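Local coordinates for diheme cytochrome c (Shewanella baltica, PDB 3U99), which probably carries electrons, holding two covalently attached c-type hemes whose irons each have two axial histidine ligands, at residues A95-K100 and G116-C121; P105-Q110 and P141-W146; N12-A17 and T58-E63. All coordinates share one frame; numbering follows the deposited sequence.

Contact 1 of 3, residues A95-K100 and G116-C121; sequences AFFIRK and GSFSQC. With HEC (heme c), chain B.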
loop_
_atom_site.group_PDB
_atom_site.type_symbol
_atom_site.label_atom_id
_atom_site.label_comp_id
_atom_site.label_asym_id
_atom_site.label_seq_id
_atom_site.Cartn_x
_atom_site.Cartn_y
_atom_site.Cartn_z
ATOM N N ALA A 95 -1.896 3.706 12.946
ATOM C CA ALA A 95 -2.603 3.090 14.067
ATOM C C ALA A 95 -3.789 2.258 13.571
ATOM O O ALA A 95 -4.029 1.202 14.132
ATOM C CB ALA A 95 -3.107 4.146 15.008
ATOM N N PHE A 96 -4.503 2.655 12.532
ATOM C CA PHE A 96 -5.650 1.845 12.091
ATOM C C PHE A 96 -5.157 0.470 11.570
ATOM O O PHE A 96 -5.783 -0.540 11.781
ATOM C CB PHE A 96 -6.499 2.548 10.994
ATOM C CG PHE A 96 -5.945 2.365 9.540
ATOM C CD1 PHE A 96 -6.323 1.312 8.750
ATOM C CD2 PHE A 96 -5.040 3.274 9.005
ATOM C CE1 PHE A 96 -5.808 1.190 7.421
ATOM C CE2 PHE A 96 -4.512 3.110 7.685
ATOM C CZ PHE A 96 -4.891 2.066 6.939
ATOM N N PHE A 97 -4.001 0.494 10.956
ATOM C CA PHE A 97 -3.485 -0.712 10.355
ATOM C C PHE A 97 -3.046 -1.632 11.493
ATOM O O PHE A 97 -3.341 -2.790 11.498
ATOM C CB PHE A 97 -2.252 -0.412 9.484
ATOM C CG PHE A 97 -1.665 -1.645 8.940
ATOM C CD1 PHE A 97 -2.182 -2.175 7.759
ATOM C CD2 PHE A 97 -0.708 -2.348 9.622
ATOM C CE1 PHE A 97 -1.702 -3.374 7.299
ATOM C CE2 PHE A 97 -0.264 -3.570 9.144
ATOM C CZ PHE A 97 -0.766 -4.074 7.984
ATOM N N ILE A 98 -2.256 -1.085 12.442
ATOM C CA ILE A 98 -1.690 -1.902 13.525
ATOM C C ILE A 98 -2.842 -2.528 14.275
ATOM O O ILE A 98 -2.823 -3.704 14.634
ATOM C CB ILE A 98 -0.750 -1.029 14.372
ATOM C CG1 ILE A 98 0.446 -0.561 13.580
ATOM C CG2 ILE A 98 -0.314 -1.803 15.636
ATOM C CD1 ILE A 98 1.218 0.549 14.215
ATOM N N ARG A 99 -3.962 -1.980 14.643
ATOM C CA ARG A 99 -5.057 -2.361 15.287
ATOM C C ARG A 99 -5.766 -3.532 14.570
ATOM O O ARG A 99 -6.179 -4.464 15.200
ATOM C CB ARG A 99 -6.032 -1.211 15.512
ATOM C CG ARG A 99 -7.284 -1.565 16.263
ATOM C CD ARG A 99 -8.057 -0.237 16.523
ATOM N NE ARG A 99 -8.443 0.304 15.225
ATOM C CZ ARG A 99 -7.903 1.362 14.574
ATOM N NH1 ARG A 99 -6.973 2.155 15.083
ATOM N NH2 ARG A 99 -8.311 1.684 13.350
ATOM N N LYS A 100 -5.865 -3.344 13.245
ATOM C CA LYS A 100 -6.549 -4.356 12.472
ATOM C C LYS A 100 -5.716 -5.627 12.370
ATOM O O LYS A 100 -6.334 -6.686 12.125
ATOM C CB LYS A 100 -6.953 -3.796 11.076
ATOM C CG LYS A 100 -8.096 -2.789 11.246
ATOM C CD LYS A 100 -8.330 -2.031 10.004
ATOM C CE LYS A 100 -9.454 -0.987 10.100
ATOM N NZ LYS A 100 -10.663 -1.566 10.761
ATOM N N GLY A 116 6.550 -12.377 4.614
ATOM C CA GLY A 116 7.706 -11.645 5.080
ATOM C C GLY A 116 7.452 -10.320 5.751
ATOM O O GLY A 116 8.168 -9.994 6.675
ATOM N N SER A 117 6.456 -9.579 5.303
ATOM C CA SER A 117 6.038 -8.372 5.957
ATOM C C SER A 117 4.657 -8.043 5.480
ATOM O O SER A 117 4.132 -8.621 4.550
ATOM C CB SER A 117 7.046 -7.306 5.590
ATOM O OG SER A 117 6.917 -6.938 4.284
ATOM N N PHE A 118 4.040 -7.092 6.185
ATOM C CA PHE A 118 2.700 -6.695 5.805
ATOM C C PHE A 118 2.607 -5.775 4.612
ATOM O O PHE A 118 1.512 -5.492 4.141
ATOM C CB PHE A 118 2.129 -5.958 7.012
ATOM C CG PHE A 118 1.619 -6.833 8.123
ATOM C CD1 PHE A 118 0.570 -7.676 7.937
ATOM C CD2 PHE A 118 2.183 -6.758 9.358
ATOM C CE1 PHE A 118 0.096 -8.494 8.933
ATOM C CE2 PHE A 118 1.743 -7.579 10.399
ATOM C CZ PHE A 118 0.675 -8.410 10.181
ATOM N N SER A 119 3.707 -5.251 4.145
ATOM C CA SER A 119 3.655 -4.228 3.089
ATOM C C SER A 119 2.997 -4.702 1.826
ATOM O O SER A 119 2.307 -3.904 1.199
ATOM C CB SER A 119 5.087 -3.772 2.778
ATOM O OG SER A 119 5.687 -3.100 3.823
ATOM N N GLN A 120 3.233 -5.906 1.361
ATOM C CA GLN A 120 2.564 -6.261 0.090
ATOM C C GLN A 120 1.214 -6.848 0.447
ATOM O O GLN A 120 1.018 -8.053 0.633
ATOM C CB GLN A 120 3.393 -7.189 -0.799
ATOM C CG GLN A 120 2.701 -7.600 -2.119
ATOM C CD GLN A 120 2.945 -6.604 -3.238
ATOM O OE1 GLN A 120 2.938 -5.418 -3.044
ATOM N NE2 GLN A 120 3.134 -7.067 -4.462
ATOM N N CYS A 121 0.215 -5.978 0.564
ATOM C CA CYS A 121 -1.076 -6.433 1.037
ATOM C C CYS A 121 -1.680 -7.527 0.169
ATOM O O CYS A 121 -2.449 -8.321 0.710
ATOM C CB CYS A 121 -2.078 -5.269 1.000
ATOM S SG CYS A 121 -1.449 -3.605 1.437
HETATM FE FE HEC B . -4.814 -6.889 6.216
HETATM C CHA HEC B . -7.680 -7.324 7.978
HETATM C CHB HEC B . -5.810 -3.791 5.321
HETATM C CHC HEC B . -1.759 -6.397 4.693
HETATM C CHD HEC B . -3.984 -10.107 6.851
HETATM N NA HEC B . -6.453 -5.790 6.520
HETATM C C1A HEC B . -7.540 -6.103 7.277
HETATM C C2A HEC B . -8.535 -5.069 7.240
HETATM C C3A HEC B . -8.010 -4.080 6.493
HETATM C C4A HEC B . -6.690 -4.519 6.050
HETATM C CMA HEC B . -8.638 -2.743 6.105
HETATM C CAA HEC B . -9.900 -5.124 7.868
HETATM C CBA HEC B . -10.770 -6.049 7.033
HETATM C CGA HEC B . -12.182 -6.286 7.535
HETATM O O1A HEC B . -12.626 -5.427 8.363
HETATM O O2A HEC B . -12.965 -7.118 7.072
HETATM N NB HEC B . -3.972 -5.354 5.205
HETATM C C1B HEC B . -4.546 -4.110 4.949
HETATM C C2B HEC B . -3.615 -3.350 4.212
HETATM C C3B HEC B . -2.496 -4.068 4.086
HETATM C C4B HEC B . -2.711 -5.344 4.671
HETATM C CMB HEC B . -3.967 -1.933 3.708
HETATM C CAB HEC B . -1.195 -3.760 3.317
HETATM C CBB HEC B . -0.580 -2.346 3.717
HETATM N NC HEC B . -3.175 -8.018 5.865
HETATM C C1C HEC B . -2.065 -7.647 5.226
HETATM C C2C HEC B . -1.160 -8.718 5.034
HETATM C C3C HEC B . -1.822 -9.788 5.624
HETATM C C4C HEC B . -3.062 -9.354 6.113
HETATM C CMC HEC B . 0.130 -8.703 4.266
HETATM C CAC HEC B . -1.374 -11.234 5.637
HETATM C CBC HEC B . -0.090 -11.516 6.418
HETATM N ND HEC B . -5.645 -8.406 7.245
HETATM C C1D HEC B . -5.120 -9.652 7.368
HETATM C C2D HEC B . -5.967 -10.443 8.219
HETATM C C3D HEC B . -6.987 -9.655 8.640
HETATM C C4D HEC B . -6.772 -8.362 7.953
HETATM C CMD HEC B . -5.699 -11.878 8.602
HETATM C CAD HEC B . -8.118 -10.068 9.558
HETATM C CBD HEC B . -7.571 -9.964 11.021
HETATM C CGD HEC B . -8.438 -10.663 12.062
HETATM O O1D HEC B . -9.704 -10.240 11.727
HETATM O O2D HEC B . -7.911 -10.644 13.278
#
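In the pocket of the second heme c, Phe97 of the helix 95-101 meets Phe118 of the loop that leads into the heme-binding cysteines, and the two rings form a T-shaped pair. The edge of Phe97 points at a face of Phe118, with ring centroids 5.4 Å apart and planes at 75°. The leading atom is Phe97 CZ, 3.6 Å from Phe118 CB, while Phe97 CE2 stands over the face of Phe118. With CG anti to the backbone N (chi1 176°), the Phe97 ring leaves the helix and its CE1 comes 3.4 Å from HEC C3B, which lies near the plane of the phenyl ring. Phe118 also presents an edge to the porphyrin, its CD1 being 3.5 Å from HEC C2C. Phenylalanines suit this place because their edges stand over one face of the porphyrin, giving it apolar contact without a polar group. The segment ends in the first cysteine of a CXXCH heme-attachment motif: Cys121 SG is bonded to HEC CAB at 1.9 Å, a thioether link, just after an inverse gamma turn centred on Gln120. Axial His101 joins the aromatic cluster, stacking on Phe97 and meeting Phe118 edge-to-face. Its ND1 is hydrogen-bonded to the carbonyl O of Phe97, which helps fix the rotation of the imidazole on the iron and may make it a stronger ligand.

Contact 2 of 3, residues P105-Q110 and P141-W146; sequences PRRMVQ and PGFGRW. With HEC (heme c), chain B.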
loop_
_atom_site.group_PDB
_atom_site.type_symbol
_atom_site.label_atom_id
_atom_site.label_comp_id
_atom_site.label_asym_id
_atom_site.label_seq_id
_atom_site.Cartn_x
_atom_site.Cartn_y
_atom_site.Cartn_z
ATOM N N PRO A 105 -0.134 -13.563 14.170
ATOM C CA PRO A 105 1.203 -13.844 14.713
ATOM C C PRO A 105 2.351 -13.827 13.711
ATOM O O PRO A 105 2.184 -13.964 12.525
ATOM C CB PRO A 105 1.024 -15.265 15.209
ATOM C CG PRO A 105 -0.008 -15.880 14.346
ATOM C CD PRO A 105 -0.960 -14.755 14.014
ATOM N N ARG A 106 3.534 -13.673 14.276
ATOM C CA ARG A 106 4.702 -13.479 13.431
ATOM C C ARG A 106 4.969 -14.712 12.579
ATOM O O ARG A 106 5.552 -14.625 11.501
ATOM C CB ARG A 106 5.939 -13.179 14.307
ATOM C CG ARG A 106 5.866 -11.980 15.103
ATOM C CD ARG A 106 7.199 -11.856 15.867
ATOM N NE ARG A 106 8.354 -11.696 14.995
ATOM C CZ ARG A 106 9.517 -11.942 14.441
ATOM N NH1 ARG A 106 10.168 -13.079 14.724
ATOM N NH2 ARG A 106 10.081 -11.072 13.584
ATOM N N ARG A 107 4.665 -15.899 12.907
ATOM C CA ARG A 107 4.817 -17.110 12.112
ATOM C C ARG A 107 4.127 -17.003 10.755
ATOM O O ARG A 107 4.463 -17.684 9.852
ATOM C CB ARG A 107 4.304 -18.376 12.897
ATOM C CG ARG A 107 2.813 -18.662 12.888
ATOM C CD ARG A 107 2.546 -20.139 13.347
ATOM N NE ARG A 107 3.040 -20.314 14.704
ATOM C CZ ARG A 107 4.151 -20.954 15.079
ATOM N NH1 ARG A 107 4.446 -20.942 16.374
ATOM N NH2 ARG A 107 4.909 -21.642 14.238
ATOM N N MET A 108 3.062 -16.164 10.761
ATOM C CA MET A 108 2.323 -16.048 9.498
ATOM C C MET A 108 2.807 -14.886 8.640
ATOM O O MET A 108 2.341 -14.758 7.505
ATOM C CB MET A 108 0.836 -15.817 9.782
ATOM C CG MET A 108 0.181 -17.014 10.440
ATOM S SD MET A 108 -1.555 -16.754 10.763
ATOM C CE MET A 108 -1.821 -17.999 12.020
ATOM N N VAL A 109 3.654 -14.074 9.053
ATOM C CA VAL A 109 4.116 -12.809 8.476
ATOM C C VAL A 109 5.643 -12.800 8.441
ATOM O O VAL A 109 6.222 -13.276 7.453
ATOM C CB VAL A 109 3.486 -11.614 9.216
ATOM C CG1 VAL A 109 3.834 -10.307 8.506
ATOM C CG2 VAL A 109 1.952 -11.815 9.319
ATOM N N GLN A 110 6.288 -12.196 9.435
ATOM C CA GLN A 110 7.722 -12.022 9.371
ATOM C C GLN A 110 8.465 -13.332 9.245
ATOM O O GLN A 110 9.518 -13.402 8.618
ATOM C CB GLN A 110 8.166 -11.266 10.632
ATOM C CG GLN A 110 7.586 -9.851 10.634
ATOM C CD GLN A 110 6.243 -9.670 11.310
ATOM O OE1 GLN A 110 5.466 -10.502 11.695
ATOM N NE2 GLN A 110 5.861 -8.381 11.517
ATOM N N PRO A 141 -0.872 -16.882 2.432
ATOM C CA PRO A 141 -0.120 -17.937 1.749
ATOM C C PRO A 141 0.603 -18.789 2.779
ATOM O O PRO A 141 1.247 -18.322 3.668
ATOM C CB PRO A 141 0.896 -17.188 0.896
ATOM C CG PRO A 141 0.351 -15.817 0.734
ATOM C CD PRO A 141 -0.552 -15.550 1.915
ATOM N N GLY A 142 0.427 -20.099 2.572
ATOM C CA GLY A 142 0.934 -21.111 3.415
ATOM C C GLY A 142 0.063 -21.479 4.579
ATOM O O GLY A 142 0.376 -22.488 5.214
ATOM N N PHE A 143 -0.994 -20.739 4.877
ATOM C CA PHE A 143 -1.882 -20.932 5.990
ATOM C C PHE A 143 -3.341 -21.065 5.615
ATOM O O PHE A 143 -4.104 -21.699 6.367
ATOM C CB PHE A 143 -1.734 -19.795 6.991
ATOM C CG PHE A 143 -0.379 -19.870 7.736
ATOM C CD1 PHE A 143 -0.268 -20.477 8.973
ATOM C CD2 PHE A 143 0.763 -19.352 7.174
ATOM C CE1 PHE A 143 0.959 -20.551 9.600
ATOM C CE2 PHE A 143 1.999 -19.431 7.790
ATOM C CZ PHE A 143 2.120 -20.058 9.015
ATOM N N GLY A 144 -3.788 -20.525 4.514
ATOM C CA GLY A 144 -5.162 -20.628 4.067
ATOM C C GLY A 144 -6.007 -19.452 4.457
ATOM O O GLY A 144 -5.593 -18.406 4.983
ATOM N N ARG A 145 -7.303 -19.625 4.178
ATOM C CA ARG A 145 -8.300 -18.627 4.523
ATOM C C ARG A 145 -8.258 -18.332 6.002
ATOM O O ARG A 145 -8.099 -19.228 6.818
ATOM C CB ARG A 145 -9.689 -19.161 4.152
ATOM C CG ARG A 145 -10.046 -18.947 2.720
ATOM C CD ARG A 145 -10.717 -17.606 2.615
ATOM N NE ARG A 145 -11.386 -17.404 1.330
ATOM C CZ ARG A 145 -12.619 -17.822 1.034
ATOM N NH1 ARG A 145 -13.108 -17.560 -0.153
ATOM N NH2 ARG A 145 -13.330 -18.499 1.908
ATOM N N TRP A 146 -8.378 -17.085 6.363
ATOM C CA TRP A 146 -8.392 -16.695 7.773
ATOM C C TRP A 146 -9.699 -17.062 8.442
ATOM O O TRP A 146 -9.742 -17.524 9.589
ATOM C CB TRP A 146 -8.151 -15.191 7.772
ATOM C CG TRP A 146 -8.143 -14.550 9.100
ATOM C CD1 TRP A 146 -9.152 -13.766 9.606
ATOM C CD2 TRP A 146 -7.103 -14.610 10.070
ATOM N NE1 TRP A 146 -8.768 -13.322 10.849
ATOM C CE2 TRP A 146 -7.546 -13.831 11.151
ATOM C CE3 TRP A 146 -5.853 -15.254 10.098
ATOM C CZ2 TRP A 146 -6.753 -13.691 12.262
ATOM C CZ3 TRP A 146 -5.097 -15.087 11.230
ATOM C CH2 TRP A 146 -5.563 -14.315 12.277
HETATM FE FE HEC B . -4.814 -6.889 6.216
HETATM C CHA HEC B . -7.680 -7.324 7.978
HETATM C CHB HEC B . -5.810 -3.791 5.321
HETATM C CHC HEC B . -1.759 -6.397 4.693
HETATM C CHD HEC B . -3.984 -10.107 6.851
HETATM N NA HEC B . -6.453 -5.790 6.520
HETATM C C1A HEC B . -7.540 -6.103 7.277
HETATM C C2A HEC B . -8.535 -5.069 7.240
HETATM C C3A HEC B . -8.010 -4.080 6.493
HETATM C C4A HEC B . -6.690 -4.519 6.050
HETATM C CMA HEC B . -8.638 -2.743 6.105
HETATM C CAA HEC B . -9.900 -5.124 7.868
HETATM C CBA HEC B . -10.770 -6.049 7.033
HETATM C CGA HEC B . -12.182 -6.286 7.535
HETATM O O1A HEC B . -12.626 -5.427 8.363
HETATM O O2A HEC B . -12.965 -7.118 7.072
HETATM N NB HEC B . -3.972 -5.354 5.205
HETATM C C1B HEC B . -4.546 -4.110 4.949
HETATM C C2B HEC B . -3.615 -3.350 4.212
HETATM C C3B HEC B . -2.496 -4.068 4.086
HETATM C C4B HEC B . -2.711 -5.344 4.671
HETATM C CMB HEC B . -3.967 -1.933 3.708
HETATM C CAB HEC B . -1.195 -3.760 3.317
HETATM C CBB HEC B . -0.580 -2.346 3.717
HETATM N NC HEC B . -3.175 -8.018 5.865
HETATM C C1C HEC B . -2.065 -7.647 5.226
HETATM C C2C HEC B . -1.160 -8.718 5.034
HETATM C C3C HEC B . -1.822 -9.788 5.624
HETATM C C4C HEC B . -3.062 -9.354 6.113
HETATM C CMC HEC B . 0.130 -8.703 4.266
HETATM C CAC HEC B . -1.374 -11.234 5.637
HETATM C CBC HEC B . -0.090 -11.516 6.418
HETATM N ND HEC B . -5.645 -8.406 7.245
HETATM C C1D HEC B . -5.120 -9.652 7.368
HETATM C C2D HEC B . -5.967 -10.443 8.219
HETATM C C3D HEC B . -6.987 -9.655 8.640
HETATM C C4D HEC B . -6.772 -8.362 7.953
HETATM C CMD HEC B . -5.699 -11.878 8.602
HETATM C CAD HEC B . -8.118 -10.068 9.558
HETATM C CBD HEC B . -7.571 -9.964 11.021
HETATM C CGD HEC B . -8.438 -10.663 12.062
HETATM O O1D HEC B . -9.704 -10.240 11.727
HETATM O O2D HEC B . -7.911 -10.644 13.278
#
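One face of the Phe143 ring carries Met108 CG, and one face of the Trp146 indole carries a heme methyl, while the sulfur of Met108 lies at the indole edge. Met108 CG sits almost on the Phe143 ring normal, 3.7 Å from the centroid and 8° off it, a CH-pi contact. Beyond CG the methionine chain runs extended (chi2 -180°), which sets SD 3.9 Å from Trp146 CZ3 in a Met-aromatic contact. A long, flexible thioether is well suited to touching two differently turned rings. Arg107 adds its carbonyl O, 3.4 Å from Phe143 CZ, and its aliphatic CD. Phe143 and Gly144 form a classic beta bulge opposite Ile140 in the small hairpin of strands 139-140 and 144-145, and Gly144 has backbone angles that call for glycine. Trp146 belongs to the second heme's binding site: HEC CMD lies 3.4 Å from CD2, over the indole, and NE1 comes 2.9 Å from HEC CGD, so an indole suits both methyl and propionate. With an alanine in place of Trp146, the heme methyl is likely to lose its indole face and Met108 SD to keep only Phe143 of its two rings. Val109 CG2 meets the same heme 3.6 Å from HEC CBC.

Contact 3 of 3, residues N12-A17 and T58-E63; sequences NAEYTA and TARIEE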
loop_
_atom_site.group_PDB
_atom_site.type_symbol
_atom_site.label_atom_id
_atom_site.label_comp_id
_atom_site.label_asym_id
_atom_site.label_seq_id
_atom_site.Cartn_x
_atom_site.Cartn_y
_atom_site.Cartn_z
ATOM N N ASN A 12 -7.216 6.622 -11.839
ATOM C CA ASN A 12 -6.031 6.029 -11.216
ATOM C C ASN A 12 -5.162 5.272 -12.206
ATOM O O ASN A 12 -4.258 4.573 -11.818
ATOM C CB ASN A 12 -6.481 5.081 -10.085
ATOM C CG ASN A 12 -7.266 3.919 -10.559
ATOM O OD1 ASN A 12 -7.762 3.879 -11.649
ATOM N ND2 ASN A 12 -7.346 2.923 -9.669
ATOM N N ALA A 13 -5.410 5.386 -13.537
ATOM C CA ALA A 13 -4.618 4.567 -14.474
ATOM C C ALA A 13 -3.142 4.860 -14.418
ATOM O O ALA A 13 -2.300 3.943 -14.308
ATOM C CB ALA A 13 -5.197 4.772 -15.874
ATOM N N GLU A 14 -2.730 6.114 -14.482
ATOM C CA GLU A 14 -1.317 6.475 -14.409
ATOM C C GLU A 14 -0.746 6.091 -13.062
ATOM O O GLU A 14 0.364 5.580 -12.981
ATOM C CB GLU A 14 -1.164 7.980 -14.664
ATOM C CG GLU A 14 0.326 8.410 -14.650
ATOM C CD GLU A 14 0.516 9.841 -15.090
ATOM O OE1 GLU A 14 -0.341 10.718 -14.771
ATOM O OE2 GLU A 14 1.544 10.138 -15.733
ATOM N N TYR A 15 -1.455 6.376 -12.002
ATOM C CA TYR A 15 -1.038 5.993 -10.677
ATOM C C TYR A 15 -0.747 4.511 -10.566
ATOM O O TYR A 15 0.245 4.087 -9.989
ATOM C CB TYR A 15 -2.147 6.451 -9.687
ATOM C CG TYR A 15 -1.811 5.925 -8.293
ATOM C CD1 TYR A 15 -0.759 6.425 -7.562
ATOM C CD2 TYR A 15 -2.521 4.926 -7.683
ATOM C CE1 TYR A 15 -0.430 5.952 -6.306
ATOM C CE2 TYR A 15 -2.210 4.401 -6.418
ATOM C CZ TYR A 15 -1.166 4.938 -5.739
ATOM O OH TYR A 15 -0.801 4.500 -4.496
ATOM N N THR A 16 -1.643 3.677 -11.080
ATOM C CA THR A 16 -1.442 2.250 -11.004
ATOM C C THR A 16 -0.191 1.824 -11.735
ATOM O O THR A 16 0.559 0.956 -11.246
ATOM C CB THR A 16 -2.677 1.538 -11.588
ATOM O OG1 THR A 16 -3.767 1.939 -10.754
ATOM C CG2 THR A 16 -2.470 0.033 -11.540
ATOM N N ALA A 17 0.066 2.440 -12.905
ATOM C CA ALA A 17 1.276 2.086 -13.630
ATOM C C ALA A 17 2.515 2.546 -12.914
ATOM O O ALA A 17 3.518 1.817 -12.839
ATOM C CB ALA A 17 1.254 2.749 -15.023
ATOM N N THR A 58 5.287 13.180 -11.537
ATOM C CA THR A 58 5.241 13.317 -10.093
ATOM C C THR A 58 4.061 14.186 -9.666
ATOM O O THR A 58 3.314 13.902 -8.738
ATOM C CB THR A 58 6.555 13.891 -9.578
ATOM O OG1 THR A 58 7.631 13.007 -9.989
ATOM C CG2 THR A 58 6.671 13.884 -8.065
ATOM N N ALA A 59 3.908 15.296 -10.358
ATOM C CA ALA A 59 2.898 16.253 -9.974
ATOM C C ALA A 59 1.519 15.656 -10.177
ATOM O O ALA A 59 0.628 15.856 -9.342
ATOM C CB ALA A 59 3.019 17.532 -10.790
ATOM N N ARG A 60 1.279 14.927 -11.273
ATOM C CA ARG A 60 -0.043 14.332 -11.489
ATOM C C ARG A 60 -0.287 13.241 -10.457
ATOM O O ARG A 60 -1.428 13.046 -10.015
ATOM C CB ARG A 60 -0.172 13.777 -12.889
ATOM C CG ARG A 60 -0.330 14.844 -13.941
ATOM C CD ARG A 60 -0.806 14.224 -15.258
ATOM N NE ARG A 60 0.194 13.301 -15.810
ATOM C CZ ARG A 60 1.198 13.598 -16.608
ATOM N NH1 ARG A 60 1.379 14.835 -17.028
ATOM N NH2 ARG A 60 2.005 12.624 -17.015
ATOM N N ILE A 61 0.718 12.492 -10.052
ATOM C CA ILE A 61 0.569 11.463 -9.017
ATOM C C ILE A 61 0.196 12.075 -7.681
ATOM O O ILE A 61 -0.731 11.638 -7.008
ATOM C CB ILE A 61 1.857 10.624 -8.932
ATOM C CG1 ILE A 61 2.097 9.804 -10.182
ATOM C CG2 ILE A 61 1.808 9.742 -7.679
ATOM C CD1 ILE A 61 1.151 8.760 -10.425
ATOM N N GLU A 62 0.934 13.119 -7.284
ATOM C CA GLU A 62 0.670 13.800 -6.036
ATOM C C GLU A 62 -0.739 14.359 -6.032
ATOM O O GLU A 62 -1.478 14.248 -5.057
ATOM C CB GLU A 62 1.693 14.903 -5.813
ATOM C CG GLU A 62 1.481 15.602 -4.471
ATOM C CD GLU A 62 2.636 16.506 -4.099
ATOM O OE1 GLU A 62 3.816 16.072 -4.000
ATOM O OE2 GLU A 62 2.280 17.713 -3.848
ATOM N N GLU A 63 -1.118 14.996 -7.150
ATOM C CA GLU A 63 -2.431 15.594 -7.212
ATOM C C GLU A 63 -3.538 14.521 -7.119
ATOM O O GLU A 63 -4.544 14.731 -6.421
ATOM C CB GLU A 63 -2.534 16.392 -8.508
ATOM C CG GLU A 63 -1.740 17.685 -8.525
ATOM C CD GLU A 63 -2.526 18.754 -7.776
ATOM O OE1 GLU A 63 -3.343 18.410 -6.898
ATOM O OE2 GLU A 63 -2.357 19.954 -8.109
HETATM O O HOH W 1 -2.027 10.568 -11.952
#
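Charge pairing joins Glu14 and Arg60 in a two-pronged salt bridge. Arg60 approaches side-on, NE to Glu14 OE1 and NH2 to Glu14 OE2, both at 2.8 Å. The N-H...O angles are about 165°, both oxygens use syn lone pairs, and the two bonds hold carboxylate and guanidinium in nearly one plane and fix their rotation. Glu14 reaches across extended, its first torsion (-178°) swinging CG opposite the amide nitrogen, whereas Arg60 bends at its third torsion to present its NE/NH2 edge to the carboxylate. One water donates to Glu14 OE1 and, weakly, to Arg60 O.

Beneath this pair the contact is apolar. Isoleucine suits the close point of the helices, where Tyr15 CA and Ile61 CA are 5.9 Å apart: its CD1 methyl lies 3.5 Å from Tyr15 CA, at the edge of the Tyr15 ring. The Tyr15 hydroxyl is hydrogen-bonded to Tyr26 O, and Tyr15 and Ile61 touch heme c.

Within the first helix, Asn12 O accepts from Thr16 N and, at 2.9 Å, Thr16 OG1.

The axes of segments 13-17 and 58-63 cross at -110°, 9.8 Å apart at closest, consistent with the N- and C-terminal helix crossing of the cytochrome c fold.

Contact 3 comes first along the chain and closes before the others begin; contacts 1 and 2 follow with alternating segments, so that the chain from helix 95-101 to strand 144-145 is tied together around one heme. Contacts 1 and 2 have centres 13 Å apart and meet where Phe118 CZ packs 3.7 Å from Val109 CG2; both touch the second heme. Contact 3, on helices 13-19 and 55-67, lies across the chain's centre beside the first heme, its centre about 23 Å from that of contact 1 and 32 Å from that of contact 2. Ser119, in contact 1, is hydrogen-bonded to that first heme, so residues 116-121 bridge both heme sites, consistent with electron transfer between them.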